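Local coordinates for protein MpaA (Escherichia coli O157:H7, PDB 5HXD) that probably hydrolyses the gamma-D-glutamyl-diaminopimelic acid amide bond of the murein tripeptide, as a zinc-dependent amidase of the peptidase M14 family, at residues A[52-57]-A[156-161]; A[160-165]-A[208-213]; A[58-63]-A[75-80]; A[172-177]-A[228-233]. All blocks are in the same frame, centred on the assembly; numbering follows the deposited sequence.

Interaction 1. Residues A[52-57]-A[156-161]; sequences ENSSVV and FHDPLA. With ZN (zinc ion), chain C.
Asp158, the residue that Glu52 packs against, is followed by a cis peptide bond to Pro159, directly beyond the end of strand 153-157. The Glu52 and Asp158 side chains slide past each other in opposite directions, Glu52 CG lying 3.6 Å from Asp158 CB. CG of Glu52 stands anti to its carbonyl carbon and CD continues the extended chain (chi2 -176°), which carries the carboxylate to the metal. Glu52 OE2 binds the zinc ion at 2.4 Å and also comes within 2.7 Å of Asp158 O; His49 adds a weak hydrogen bond to OE2. The imidazole of His157 stands steeply to this carboxylate, the planes 79° apart. Its atom nearest zinc is the carbon CD2, at 2.8 Å, so the ring as modelled offers the metal no nitrogen, and its orientation is doubtful. Water 1 bridges Glu52 OE1 and Phe156 O, while water 2 lies among Glu52 O, Ser55 OG and Phe156 O, 3.1 Å from the last. On the helix side, Ser54 OG makes a weak 3.4 Å hydrogen bond to Asp158 OD2, and Ser55 CB touches Phe156 CB at 3.7 Å. Glu52, His49 and His157 are the predicted zinc ligands, and the cis bond after the residue that follows the strand-end histidine has a counterpart in carboxypeptidase A; the arrangement is consistent with the metal site of the M14 zinc carboxypeptidases.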
loop_
_atom_site.group_PDB
_atom_site.type_symbol
_atom_site.label_atom_id
_atom_site.label_comp_id
_atom_site.label_asym_id
_atom_site.label_seq_id
_atom_site.Cartn_x
_atom_site.Cartn_y
_atom_site.Cartn_z
ATOM N N GLU A 52 -1.916 3.259 -5.288
ATOM C CA GLU A 52 -1.347 2.530 -6.434
ATOM C C GLU A 52 -0.267 1.545 -5.989
ATOM O O GLU A 52 0.915 1.636 -6.338
ATOM C CB GLU A 52 -0.840 3.517 -7.490
ATOM C CG GLU A 52 -1.924 4.506 -7.899
ATOM C CD GLU A 52 -1.530 5.458 -9.016
ATOM O OE1 GLU A 52 -0.325 5.725 -9.213
ATOM O OE2 GLU A 52 -2.439 5.979 -9.688
ATOM N N ASN A 53 -0.773 0.554 -5.282
ATOM C CA ASN A 53 -0.077 -0.474 -4.530
ATOM C C ASN A 53 0.598 -1.625 -5.286
ATOM O O ASN A 53 1.629 -2.158 -4.859
ATOM C CB ASN A 53 -1.155 -1.020 -3.583
ATOM C CG ASN A 53 -1.339 -0.147 -2.386
ATOM O OD1 ASN A 53 -2.070 -0.507 -1.494
ATOM N ND2 ASN A 53 -0.470 0.868 -2.243
ATOM N N SER A 54 -0.069 -2.090 -6.341
ATOM C CA SER A 54 0.403 -3.259 -7.092
ATOM C C SER A 54 1.779 -3.081 -7.741
ATOM O O SER A 54 2.437 -4.064 -8.086
ATOM C CB SER A 54 -0.609 -3.657 -8.183
ATOM O OG SER A 54 -0.757 -2.642 -9.171
ATOM N N SER A 55 2.229 -1.849 -7.919
ATOM C CA SER A 55 3.579 -1.657 -8.464
ATOM C C SER A 55 4.611 -1.525 -7.339
ATOM O O SER A 55 5.761 -1.904 -7.508
ATOM C CB SER A 55 3.632 -0.452 -9.417
ATOM O OG SER A 55 2.709 0.567 -9.063
ATOM N N VAL A 56 4.197 -1.031 -6.177
ATOM C CA VAL A 56 5.123 -0.893 -5.056
ATOM C C VAL A 56 5.455 -2.243 -4.447
ATOM O O VAL A 56 6.529 -2.433 -3.879
ATOM C CB VAL A 56 4.569 0.013 -3.962
ATOM C CG1 VAL A 56 5.570 0.129 -2.812
ATOM C CG2 VAL A 56 4.224 1.378 -4.544
ATOM N N VAL A 57 4.546 -3.198 -4.573
ATOM C CA VAL A 57 4.858 -4.541 -4.108
ATOM C C VAL A 57 5.677 -5.260 -5.172
ATOM O O VAL A 57 6.591 -6.007 -4.851
ATOM C CB VAL A 57 3.598 -5.339 -3.776
ATOM C CG1 VAL A 57 3.958 -6.757 -3.395
ATOM C CG2 VAL A 57 2.839 -4.658 -2.648
ATOM N N PHE A 156 6.127 4.360 -11.877
ATOM C CA PHE A 156 4.993 3.443 -11.995
ATOM C C PHE A 156 3.710 3.949 -11.337
ATOM O O PHE A 156 3.761 4.454 -10.220
ATOM C CB PHE A 156 5.366 2.100 -11.386
ATOM C CG PHE A 156 6.340 1.344 -12.193
ATOM C CD1 PHE A 156 5.905 0.450 -13.141
ATOM C CD2 PHE A 156 7.692 1.552 -12.034
ATOM C CE1 PHE A 156 6.799 -0.231 -13.921
ATOM C CE2 PHE A 156 8.594 0.869 -12.802
ATOM C CZ PHE A 156 8.145 -0.027 -13.748
ATOM N N HIS A 157 2.577 3.797 -12.039
ATOM C CA HIS A 157 1.248 4.130 -11.507
ATOM C C HIS A 157 0.173 3.056 -11.758
ATOM O O HIS A 157 0.463 1.991 -12.297
ATOM C CB HIS A 157 0.751 5.447 -12.107
ATOM C CG HIS A 157 1.415 6.663 -11.549
ATOM N ND1 HIS A 157 2.765 6.906 -11.686
ATOM C CD2 HIS A 157 0.913 7.721 -10.872
ATOM C CE1 HIS A 157 3.067 8.053 -11.110
ATOM N NE2 HIS A 157 1.958 8.574 -10.613
ATOM N N ASP A 158 -1.066 3.389 -11.368
ATOM C CA ASP A 158 -2.313 2.634 -11.623
ATOM C C ASP A 158 -3.393 3.543 -12.184
ATOM O O ASP A 158 -3.423 4.728 -11.851
ATOM C CB ASP A 158 -2.895 2.035 -10.340
ATOM C CG ASP A 158 -2.391 0.674 -10.051
ATOM O OD1 ASP A 158 -1.658 0.122 -10.898
ATOM O OD2 ASP A 158 -2.723 0.162 -8.959
ATOM N N PRO A 159 -4.333 2.991 -12.972
ATOM C CA PRO A 159 -4.384 1.639 -13.524
ATOM C C PRO A 159 -4.600 1.694 -15.035
ATOM O O PRO A 159 -5.403 0.922 -15.559
ATOM C CB PRO A 159 -5.604 1.051 -12.823
ATOM C CG PRO A 159 -6.543 2.303 -12.638
ATOM C CD PRO A 159 -5.693 3.549 -12.942
ATOM N N LEU A 160 -3.896 2.598 -15.713
ATOM C CA LEU A 160 -4.223 2.944 -17.088
ATOM C C LEU A 160 -3.604 2.021 -18.131
ATOM O O LEU A 160 -3.783 2.244 -19.331
ATOM C CB LEU A 160 -3.814 4.384 -17.364
ATOM C CG LEU A 160 -4.538 5.323 -16.406
ATOM C CD1 LEU A 160 -4.183 6.744 -16.731
ATOM C CD2 LEU A 160 -6.056 5.108 -16.457
ATOM N N ALA A 161 -2.891 0.996 -17.667
ATOM C CA ALA A 161 -2.465 -0.124 -18.511
ATOM C C ALA A 161 -1.695 0.289 -19.777
ATOM O O ALA A 161 -2.061 -0.101 -20.893
ATOM C CB ALA A 161 -3.678 -0.975 -18.893
HETATM ZN ZN ZN C . -1.865 7.656 -11.371
HETATM O O HOH W 1 1.756 5.642 -7.905
HETATM O O HOH W 2 2.632 3.313 -7.527
#

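Interaction 2. Residues A[160-165]-A[208-213]; sequences LACIED and TAEFPP
Glu210 and Leu160 lie side by side and point the same way, with Leu160 CD1 3.4 Å from Glu210 OE2. The Glu210 chain is bent at chi2 (-103°), which turns CD toward Leu160 instead of continuing straight from the strand. Glu164 reaches the same region from the partner strand: its chain is extended and crosses Glu210 obliquely, yet the two carboxylates are nearly coplanar, 7° apart, with OE2 of Glu164 3.5 Å from OE2 of Glu210. Thr208, on the same face, also crosses Glu164 at a slant, its OG1 3.1 Å from Glu164 CD. Glu210 is the predicted proton donor/acceptor of the active site. Across the sheet, Ile163 and Ala209 form a non-hydrogen-bonded pair, Ile163 CD1 meeting Ala209 CB at 3.7 Å. The hydrogen-bonded pairs flank it: Glu210 N binds Cys162 O, and Glu164 N gives Thr208 O a fairly straight 2.7 Å bond. At the strand's start Ala161 and Cys162 both face Glu210, a G1 beta bulge in which Ala161 has positive phi; its N bonds to Phe211 O at 2.9 Å from above the carbonyl plane, and its CB packs on Pro212 CB. In the mixed sheet, strand 206-210 lies between antiparallel strand 162-164 and parallel strand 153-157, while Ile163 bonds through its backbone to Val184 in edge strand 183-184. The Phe211 ring touches Ser54, Ser55 and Thr58 of helix 53-65, and Pro213 packs on Asp217 of the second subunit.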
loop_
_atom_site.group_PDB
_atom_site.type_symbol
_atom_site.label_atom_id
_atom_site.label_comp_id
_atom_site.label_asym_id
_atom_site.label_seq_id
_atom_site.Cartn_x
_atom_site.Cartn_y
_atom_site.Cartn_z
ATOM N N LEU A 160 -3.896 2.598 -15.713
ATOM C CA LEU A 160 -4.223 2.944 -17.088
ATOM C C LEU A 160 -3.604 2.021 -18.131
ATOM O O LEU A 160 -3.783 2.244 -19.331
ATOM C CB LEU A 160 -3.814 4.384 -17.364
ATOM C CG LEU A 160 -4.538 5.323 -16.406
ATOM C CD1 LEU A 160 -4.183 6.744 -16.731
ATOM C CD2 LEU A 160 -6.056 5.108 -16.457
ATOM N N ALA A 161 -2.891 0.996 -17.667
ATOM C CA ALA A 161 -2.465 -0.124 -18.511
ATOM C C ALA A 161 -1.695 0.289 -19.777
ATOM O O ALA A 161 -2.061 -0.101 -20.893
ATOM C CB ALA A 161 -3.678 -0.975 -18.893
ATOM N N CYS A 162 -0.615 1.043 -19.598
ATOM C CA CYS A 162 0.166 1.496 -20.738
ATOM C C CYS A 162 1.494 2.124 -20.322
ATOM O O CYS A 162 1.683 2.478 -19.155
ATOM C CB CYS A 162 -0.636 2.507 -21.549
ATOM S SG CYS A 162 -0.987 3.992 -20.606
ATOM N N ILE A 163 2.395 2.264 -21.296
ATOM C CA ILE A 163 3.690 2.907 -21.116
ATOM C C ILE A 163 3.687 4.286 -21.771
ATOM O O ILE A 163 3.594 4.384 -22.997
ATOM C CB ILE A 163 4.830 2.076 -21.729
ATOM C CG1 ILE A 163 4.824 0.651 -21.180
ATOM C CG2 ILE A 163 6.181 2.750 -21.479
ATOM C CD1 ILE A 163 5.060 0.575 -19.711
ATOM N N GLU A 164 3.788 5.348 -20.973
ATOM C CA GLU A 164 3.751 6.702 -21.522
ATOM C C GLU A 164 5.139 7.281 -21.713
ATOM O O GLU A 164 5.696 7.858 -20.785
ATOM C CB GLU A 164 2.964 7.627 -20.619
ATOM C CG GLU A 164 1.563 7.180 -20.360
ATOM C CD GLU A 164 0.917 7.978 -19.272
ATOM O OE1 GLU A 164 0.900 9.227 -19.385
ATOM O OE2 GLU A 164 0.434 7.356 -18.306
ATOM N N ASP A 165 5.695 7.134 -22.912
ATOM C CA ASP A 165 7.010 7.684 -23.204
ATOM C C ASP A 165 6.890 8.854 -24.160
ATOM O O ASP A 165 6.695 8.657 -25.361
ATOM C CB ASP A 165 7.930 6.617 -23.797
ATOM C CG ASP A 165 9.378 7.055 -23.821
ATOM O OD1 ASP A 165 9.627 8.274 -23.755
ATOM O OD2 ASP A 165 10.275 6.186 -23.900
ATOM N N THR A 208 6.220 7.406 -17.585
ATOM C CA THR A 208 5.297 6.801 -16.635
ATOM C C THR A 208 4.818 5.456 -17.192
ATOM O O THR A 208 4.308 5.363 -18.313
ATOM C CB THR A 208 4.101 7.720 -16.293
ATOM O OG1 THR A 208 3.431 8.115 -17.492
ATOM C CG2 THR A 208 4.585 8.959 -15.565
ATOM N N ALA A 209 5.049 4.413 -16.405
ATOM C CA ALA A 209 4.583 3.081 -16.721
ATOM C C ALA A 209 3.324 2.783 -15.919
ATOM O O ALA A 209 3.416 2.509 -14.716
ATOM C CB ALA A 209 5.667 2.049 -16.414
ATOM N N GLU A 210 2.156 2.824 -16.564
ATOM C CA GLU A 210 0.888 2.546 -15.866
ATOM C C GLU A 210 0.509 1.067 -15.908
ATOM O O GLU A 210 0.190 0.527 -16.967
ATOM C CB GLU A 210 -0.248 3.370 -16.461
ATOM C CG GLU A 210 -0.059 4.850 -16.343
ATOM C CD GLU A 210 -0.894 5.427 -15.249
ATOM O OE1 GLU A 210 -1.358 4.639 -14.401
ATOM O OE2 GLU A 210 -1.102 6.660 -15.246
ATOM N N PHE A 211 0.551 0.419 -14.749
ATOM C CA PHE A 211 0.052 -0.939 -14.618
ATOM C C PHE A 211 -1.408 -0.996 -15.037
ATOM O O PHE A 211 -2.086 0.027 -15.092
ATOM C CB PHE A 211 0.178 -1.419 -13.182
ATOM C CG PHE A 211 1.386 -2.247 -12.919
ATOM C CD1 PHE A 211 2.470 -2.217 -13.774
ATOM C CD2 PHE A 211 1.437 -3.067 -11.800
ATOM C CE1 PHE A 211 3.600 -2.987 -13.512
ATOM C CE2 PHE A 211 2.554 -3.848 -11.534
ATOM C CZ PHE A 211 3.639 -3.805 -12.392
ATOM N N PRO A 212 -1.908 -2.195 -15.337
ATOM C CA PRO A 212 -3.357 -2.309 -15.500
ATOM C C PRO A 212 -3.968 -2.546 -14.132
ATOM O O PRO A 212 -3.211 -2.644 -13.160
ATOM C CB PRO A 212 -3.505 -3.524 -16.405
ATOM C CG PRO A 212 -2.346 -4.409 -15.987
ATOM C CD PRO A 212 -1.212 -3.468 -15.605
ATOM N N PRO A 213 -5.305 -2.611 -14.038
ATOM C CA PRO A 213 -5.853 -3.091 -12.765
ATOM C C PRO A 213 -5.389 -4.519 -12.543
ATOM O O PRO A 213 -5.578 -5.366 -13.413
ATOM C CB PRO A 213 -7.358 -3.012 -12.970
ATOM C CG PRO A 213 -7.533 -1.970 -14.036
ATOM C CD PRO A 213 -6.362 -2.153 -14.956
#

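Interaction 3. Residues A[58-63]-A[75-80]; sequences TLSCAL and VVLCVN
Ser60 OG, on the side chain that meets Leu77, is gripped by two groups beyond the contact: Leu86 O of the second subunit and Arg64 NE one turn on along the helix. The hydroxyl is anti to the backbone N, and its carbon CB touches Leu77 CD1 at 3.8 Å. Leu77 sends its two methyls against the helix, CD1 to the Ser60 side chain and CD2 to the backbone there. Leu59 slants across Leu77, its CG 3.5 Å from Leu77 CD2. Both Leu59 and Leu63, a turn apart on the same side of helix 53-65, hold CG anti to the backbone N (chi1 -176° in Leu59), and each reaches tip to tip toward Val75. A single methyl, Val75 CG1, receives both: Leu59 CD2 lies 3.8 Å from it and Leu63 CD2 3.9 Å. This packs the helix of the beta-alpha-beta unit formed by strand 43-45, helix 53-65 and strand 74-76 onto its second strand, next to strand 43-45 in the mixed sheet. Farther along segment 75-80, Cys78 is tied to Cys84 by a disulfide. Since no hydrogen bond crosses between the two segments and all touching residues are buried, the two segments are joined by aliphatic packing, while the serine hydroxyl bonds instead to Arg64 and to Leu86 of the second subunit.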
loop_
_atom_site.group_PDB
_atom_site.type_symbol
_atom_site.label_atom_id
_atom_site.label_comp_id
_atom_site.label_asym_id
_atom_site.label_seq_id
_atom_site.Cartn_x
_atom_site.Cartn_y
_atom_site.Cartn_z
ATOM N N THR A 58 5.366 -4.991 -6.437
ATOM C CA THR A 58 6.069 -5.607 -7.555
ATOM C C THR A 58 7.532 -5.185 -7.605
ATOM O O THR A 58 8.427 -6.023 -7.730
ATOM C CB THR A 58 5.424 -5.254 -8.896
ATOM O OG1 THR A 58 4.124 -5.845 -8.975
ATOM C CG2 THR A 58 6.282 -5.789 -10.036
ATOM N N LEU A 59 7.759 -3.878 -7.505
ATOM C CA LEU A 59 9.113 -3.329 -7.454
ATOM C C LEU A 59 9.872 -3.761 -6.203
ATOM O O LEU A 59 11.069 -3.999 -6.267
ATOM C CB LEU A 59 9.075 -1.803 -7.537
ATOM C CG LEU A 59 10.436 -1.106 -7.582
ATOM C CD1 LEU A 59 11.256 -1.624 -8.750
ATOM C CD2 LEU A 59 10.246 0.405 -7.676
ATOM N N SER A 60 9.177 -3.860 -5.070
ATOM C CA SER A 60 9.783 -4.340 -3.825
ATOM C C SER A 60 10.167 -5.809 -3.938
ATOM O O SER A 60 11.125 -6.262 -3.305
ATOM C CB SER A 60 8.827 -4.144 -2.639
ATOM O OG SER A 60 9.412 -4.597 -1.420
ATOM N N CYS A 61 9.401 -6.552 -4.741
ATOM C CA CYS A 61 9.660 -7.974 -4.963
ATOM C C CYS A 61 10.837 -8.137 -5.902
ATOM O O CYS A 61 11.716 -8.969 -5.679
ATOM C CB CYS A 61 8.429 -8.681 -5.535
ATOM S SG CYS A 61 7.156 -9.075 -4.303
ATOM N N ALA A 62 10.846 -7.326 -6.950
ATOM C CA ALA A 62 11.926 -7.349 -7.909
ATOM C C ALA A 62 13.228 -6.954 -7.244
ATOM O O ALA A 62 14.240 -7.589 -7.464
ATOM C CB ALA A 62 11.623 -6.442 -9.054
ATOM N N LEU A 63 13.190 -5.918 -6.414
ATOM C CA LEU A 63 14.372 -5.456 -5.703
ATOM C C LEU A 63 14.895 -6.517 -4.742
ATOM O O LEU A 63 16.096 -6.613 -4.509
ATOM C CB LEU A 63 14.055 -4.161 -4.962
ATOM C CG LEU A 63 15.123 -3.442 -4.138
ATOM C CD1 LEU A 63 16.319 -3.105 -4.969
ATOM C CD2 LEU A 63 14.533 -2.171 -3.590
ATOM N N VAL A 75 16.495 3.088 -6.865
ATOM C CA VAL A 75 15.110 2.692 -6.594
ATOM C C VAL A 75 14.486 3.419 -5.405
ATOM O O VAL A 75 15.070 3.474 -4.318
ATOM C CB VAL A 75 15.007 1.163 -6.347
ATOM C CG1 VAL A 75 13.594 0.777 -5.886
ATOM C CG2 VAL A 75 15.408 0.386 -7.606
ATOM N N VAL A 76 13.304 3.985 -5.647
ATOM C CA VAL A 76 12.403 4.472 -4.602
ATOM C C VAL A 76 11.072 3.699 -4.635
ATOM O O VAL A 76 10.270 3.860 -5.558
ATOM C CB VAL A 76 12.111 5.983 -4.775
ATOM C CG1 VAL A 76 10.989 6.443 -3.829
ATOM C CG2 VAL A 76 13.381 6.794 -4.609
ATOM N N LEU A 77 10.834 2.854 -3.638
ATOM C CA LEU A 77 9.610 2.046 -3.609
ATOM C C LEU A 77 8.359 2.880 -3.352
ATOM O O LEU A 77 7.312 2.624 -3.947
ATOM C CB LEU A 77 9.708 0.955 -2.548
ATOM C CG LEU A 77 10.716 -0.146 -2.853
ATOM C CD1 LEU A 77 10.842 -1.089 -1.687
ATOM C CD2 LEU A 77 10.252 -0.876 -4.074
ATOM N N CYS A 78 8.454 3.875 -2.475
ATOM C CA CYS A 78 7.263 4.621 -2.103
ATOM C C CYS A 78 7.537 6.119 -1.913
ATOM O O CYS A 78 8.111 6.554 -0.906
ATOM C CB CYS A 78 6.656 4.006 -0.838
ATOM S SG CYS A 78 4.969 4.481 -0.510
ATOM N N VAL A 79 7.129 6.906 -2.905
ATOM C CA VAL A 79 7.301 8.352 -2.861
ATOM C C VAL A 79 6.449 8.942 -1.726
ATOM O O VAL A 79 6.870 9.875 -1.037
ATOM C CB VAL A 79 6.934 8.997 -4.227
ATOM C CG1 VAL A 79 6.790 10.495 -4.105
ATOM C CG2 VAL A 79 7.980 8.660 -5.297
ATOM N N ASN A 80 5.284 8.333 -1.494
ATOM C CA ASN A 80 4.253 8.862 -0.599
ATOM C C ASN A 80 3.876 7.888 0.511
ATOM O O ASN A 80 2.773 7.389 0.529
ATOM C CB ASN A 80 3.027 9.212 -1.445
ATOM C CG ASN A 80 1.884 9.809 -0.652
ATOM O OD1 ASN A 80 2.041 10.212 0.499
ATOM N ND2 ASN A 80 0.720 9.890 -1.287
#

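Interaction 4. Residues A[172-177]-A[228-233]; sequences GEWLAQ and ANLLRW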
loop_
_atom_site.group_PDB
_atom_site.type_symbol
_atom_site.label_atom_id
_atom_site.label_comp_id
_atom_site.label_asym_id
_atom_site.label_seq_id
_atom_site.Cartn_x
_atom_site.Cartn_y
_atom_site.Cartn_z
ATOM N N GLY A 172 11.359 2.982 -23.690
ATOM C CA GLY A 172 9.920 3.052 -23.832
ATOM C C GLY A 172 9.348 1.881 -24.604
ATOM O O GLY A 172 8.273 1.368 -24.264
ATOM N N GLU A 173 10.061 1.458 -25.648
ATOM C CA GLU A 173 9.633 0.316 -26.453
ATOM C C GLU A 173 10.045 -0.997 -25.787
ATOM O O GLU A 173 9.369 -2.011 -25.942
ATOM C CB GLU A 173 10.192 0.422 -27.880
ATOM C CG GLU A 173 9.625 1.637 -28.613
ATOM C CD GLU A 173 10.063 1.772 -30.054
ATOM O OE1 GLU A 173 11.253 2.088 -30.310
ATOM O OE2 GLU A 173 9.189 1.588 -30.929
ATOM N N TRP A 174 11.137 -0.975 -25.033
ATOM C CA TRP A 174 11.473 -2.114 -24.201
ATOM C C TRP A 174 10.372 -2.348 -23.182
ATOM O O TRP A 174 9.886 -3.470 -23.026
ATOM C CB TRP A 174 12.801 -1.914 -23.476
ATOM C CG TRP A 174 13.155 -3.126 -22.681
ATOM C CD1 TRP A 174 13.839 -4.214 -23.122
ATOM C CD2 TRP A 174 12.812 -3.394 -21.313
ATOM N NE1 TRP A 174 13.952 -5.144 -22.118
ATOM C CE2 TRP A 174 13.329 -4.666 -20.995
ATOM C CE3 TRP A 174 12.118 -2.687 -20.327
ATOM C CZ2 TRP A 174 13.176 -5.245 -19.730
ATOM C CZ3 TRP A 174 11.963 -3.267 -19.065
ATOM C CH2 TRP A 174 12.494 -4.530 -18.781
ATOM N N LEU A 175 9.987 -1.281 -22.484
ATOM C CA LEU A 175 8.984 -1.368 -21.424
ATOM C C LEU A 175 7.676 -1.891 -21.984
ATOM O O LEU A 175 7.016 -2.732 -21.368
ATOM C CB LEU A 175 8.769 0.002 -20.760
ATOM C CG LEU A 175 9.870 0.509 -19.818
ATOM C CD1 LEU A 175 9.720 1.991 -19.530
ATOM C CD2 LEU A 175 9.896 -0.292 -18.525
ATOM N N ALA A 176 7.309 -1.395 -23.164
ATOM C CA ALA A 176 6.040 -1.769 -23.778
ATOM C C ALA A 176 6.013 -3.256 -24.049
ATOM O O ALA A 176 5.020 -3.936 -23.773
ATOM C CB ALA A 176 5.807 -0.992 -25.055
ATOM N N GLN A 177 7.131 -3.761 -24.556
ATOM C CA GLN A 177 7.236 -5.162 -24.920
ATOM C C GLN A 177 7.372 -6.043 -23.680
ATOM O O GLN A 177 6.631 -7.014 -23.525
ATOM C CB GLN A 177 8.417 -5.369 -25.876
ATOM C CG GLN A 177 8.008 -5.930 -27.242
ATOM C CD GLN A 177 8.995 -5.589 -28.360
ATOM O OE1 GLN A 177 9.990 -4.894 -28.143
ATOM N NE2 GLN A 177 8.713 -6.080 -29.569
ATOM N N ALA A 228 12.269 -7.191 -12.678
ATOM C CA ALA A 228 13.639 -7.625 -12.409
ATOM C C ALA A 228 14.602 -7.272 -13.545
ATOM O O ALA A 228 15.765 -6.954 -13.302
ATOM C CB ALA A 228 13.668 -9.126 -12.157
ATOM N N ASN A 229 14.129 -7.349 -14.782
ATOM C CA ASN A 229 15.000 -7.080 -15.928
ATOM C C ASN A 229 15.199 -5.581 -16.106
ATOM O O ASN A 229 16.245 -5.142 -16.602
ATOM C CB ASN A 229 14.447 -7.701 -17.219
ATOM C CG ASN A 229 14.486 -9.217 -17.202
ATOM O OD1 ASN A 229 15.312 -9.823 -16.521
ATOM N ND2 ASN A 229 13.586 -9.839 -17.949
ATOM N N LEU A 230 14.202 -4.805 -15.676
ATOM C CA LEU A 230 14.266 -3.343 -15.704
ATOM C C LEU A 230 15.322 -2.799 -14.744
ATOM O O LEU A 230 15.966 -1.782 -15.026
ATOM C CB LEU A 230 12.903 -2.738 -15.364
ATOM C CG LEU A 230 12.878 -1.207 -15.342
ATOM C CD1 LEU A 230 13.412 -0.647 -16.663
ATOM C CD2 LEU A 230 11.478 -0.685 -15.051
ATOM N N LEU A 231 15.502 -3.477 -13.613
ATOM C CA LEU A 231 16.535 -3.086 -12.647
ATOM C C LEU A 231 17.950 -3.232 -13.230
ATOM O O LEU A 231 18.891 -2.633 -12.720
ATOM C CB LEU A 231 16.411 -3.905 -11.354
ATOM C CG LEU A 231 15.064 -3.814 -10.609
ATOM C CD1 LEU A 231 14.835 -4.997 -9.689
ATOM C CD2 LEU A 231 14.952 -2.532 -9.818
ATOM N N ARG A 232 18.091 -4.018 -14.298
ATOM C CA ARG A 232 19.399 -4.258 -14.920
ATOM C C ARG A 232 19.429 -3.878 -16.402
ATOM O O ARG A 232 20.236 -4.406 -17.156
ATOM C CB ARG A 232 19.792 -5.735 -14.772
ATOM C CG ARG A 232 18.776 -6.703 -15.386
ATOM C CD ARG A 232 19.280 -8.145 -15.425
ATOM N NE ARG A 232 18.415 -9.004 -16.240
ATOM C CZ ARG A 232 18.661 -10.286 -16.499
ATOM N NH1 ARG A 232 19.744 -10.859 -15.999
ATOM N NH2 ARG A 232 17.824 -10.998 -17.252
ATOM N N TRP A 233 18.546 -2.974 -16.814
ATOM C CA TRP A 233 18.363 -2.659 -18.224
ATOM C C TRP A 233 19.486 -1.797 -18.777
ATOM O O TRP A 233 19.888 -0.821 -18.152
ATOM C CB TRP A 233 17.028 -1.950 -18.447
ATOM C CG TRP A 233 16.771 -1.513 -19.892
ATOM C CD1 TRP A 233 16.080 -2.209 -20.841
ATOM C CD2 TRP A 233 17.186 -0.288 -20.534
ATOM N NE1 TRP A 233 16.042 -1.505 -22.026
ATOM C CE2 TRP A 233 16.718 -0.307 -21.860
ATOM C CE3 TRP A 233 17.925 0.836 -20.112
ATOM C CZ2 TRP A 233 16.940 0.721 -22.773
ATOM C CZ3 TRP A 233 18.147 1.869 -21.015
ATOM C CH2 TRP A 233 17.655 1.805 -22.327
#
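An edge-to-face tryptophan pair joins helix 170-178 to segment 228-233: the edge of Trp233 is directed at one face of Trp174. The planes meet at 63°, and the five-membered rings have their centroids 4.4 Å apart. Trp233 NE1 comes over that face, 3.4 Å from Trp174 CG, and the neighbouring Trp233 CD1 lies 3.5 Å from Trp174 CD2, toward the rim of the indole. Trp174 CG is anti to the backbone N (chi1 -177°), and the far end of its six-membered ring meets helix 224-230. There CZ2 meets Asn229 CB edge-on, near the ring plane, at 3.7 Å, the ring and amide planes 71° apart, while CZ3 touches Leu230 CD1 at 3.8 Å. Next to this, Leu175 CD2 and Leu230 CD2 meet at 3.8 Å as their side chains cross. Both helices pack on the central mixed sheet of the peptidase M14 fold, Leu175 on Val154 and Leu230 on Phe156, both of strand 153-157, so the leucine pair lies on the sheet side and the tryptophan pair farther out. A type I beta turn from Leu230 to Trp233 carries the second indole back toward helix 170-178, where it also touches Glu170 and Leu171. In that turn the guanidinium of Arg232 curls back through NE and NH2 to Asn229 OD1, two weak bonds, the shorter 2.9 Å from NH2. Trp233 O accepts a hydrogen bond from His73 NE2, while the Leu231 backbone bonds to that of Arg72.

How the interactions relate
Interactions 1 and 2 together hold predicted catalytic residues: they share Leu160 and Ala161, their centres lie about 8 Å apart, and probable hydrogen bonds between Phe211 N and His157 O (2.9 Å) and between His157 N and Ala209 O (3.1 Å) join them; the Glu210 side chain lies about 4 Å from the zinc ion. Interaction 3 continues helix 53-65 away from the metal, Leu59 lying about 11 Å from His157 between side chains; both it and interaction 1 touch the second subunit. Interaction 4 is more peripheral, with Leu175 about 11 Å from Glu210, again between side chains. It reaches the others through Ile163 CG2, which packs on Leu175 CB, through Leu230 CD2, 3.6 Å from Phe156 CZ, and through Leu231, which touches Val75 and Ala62.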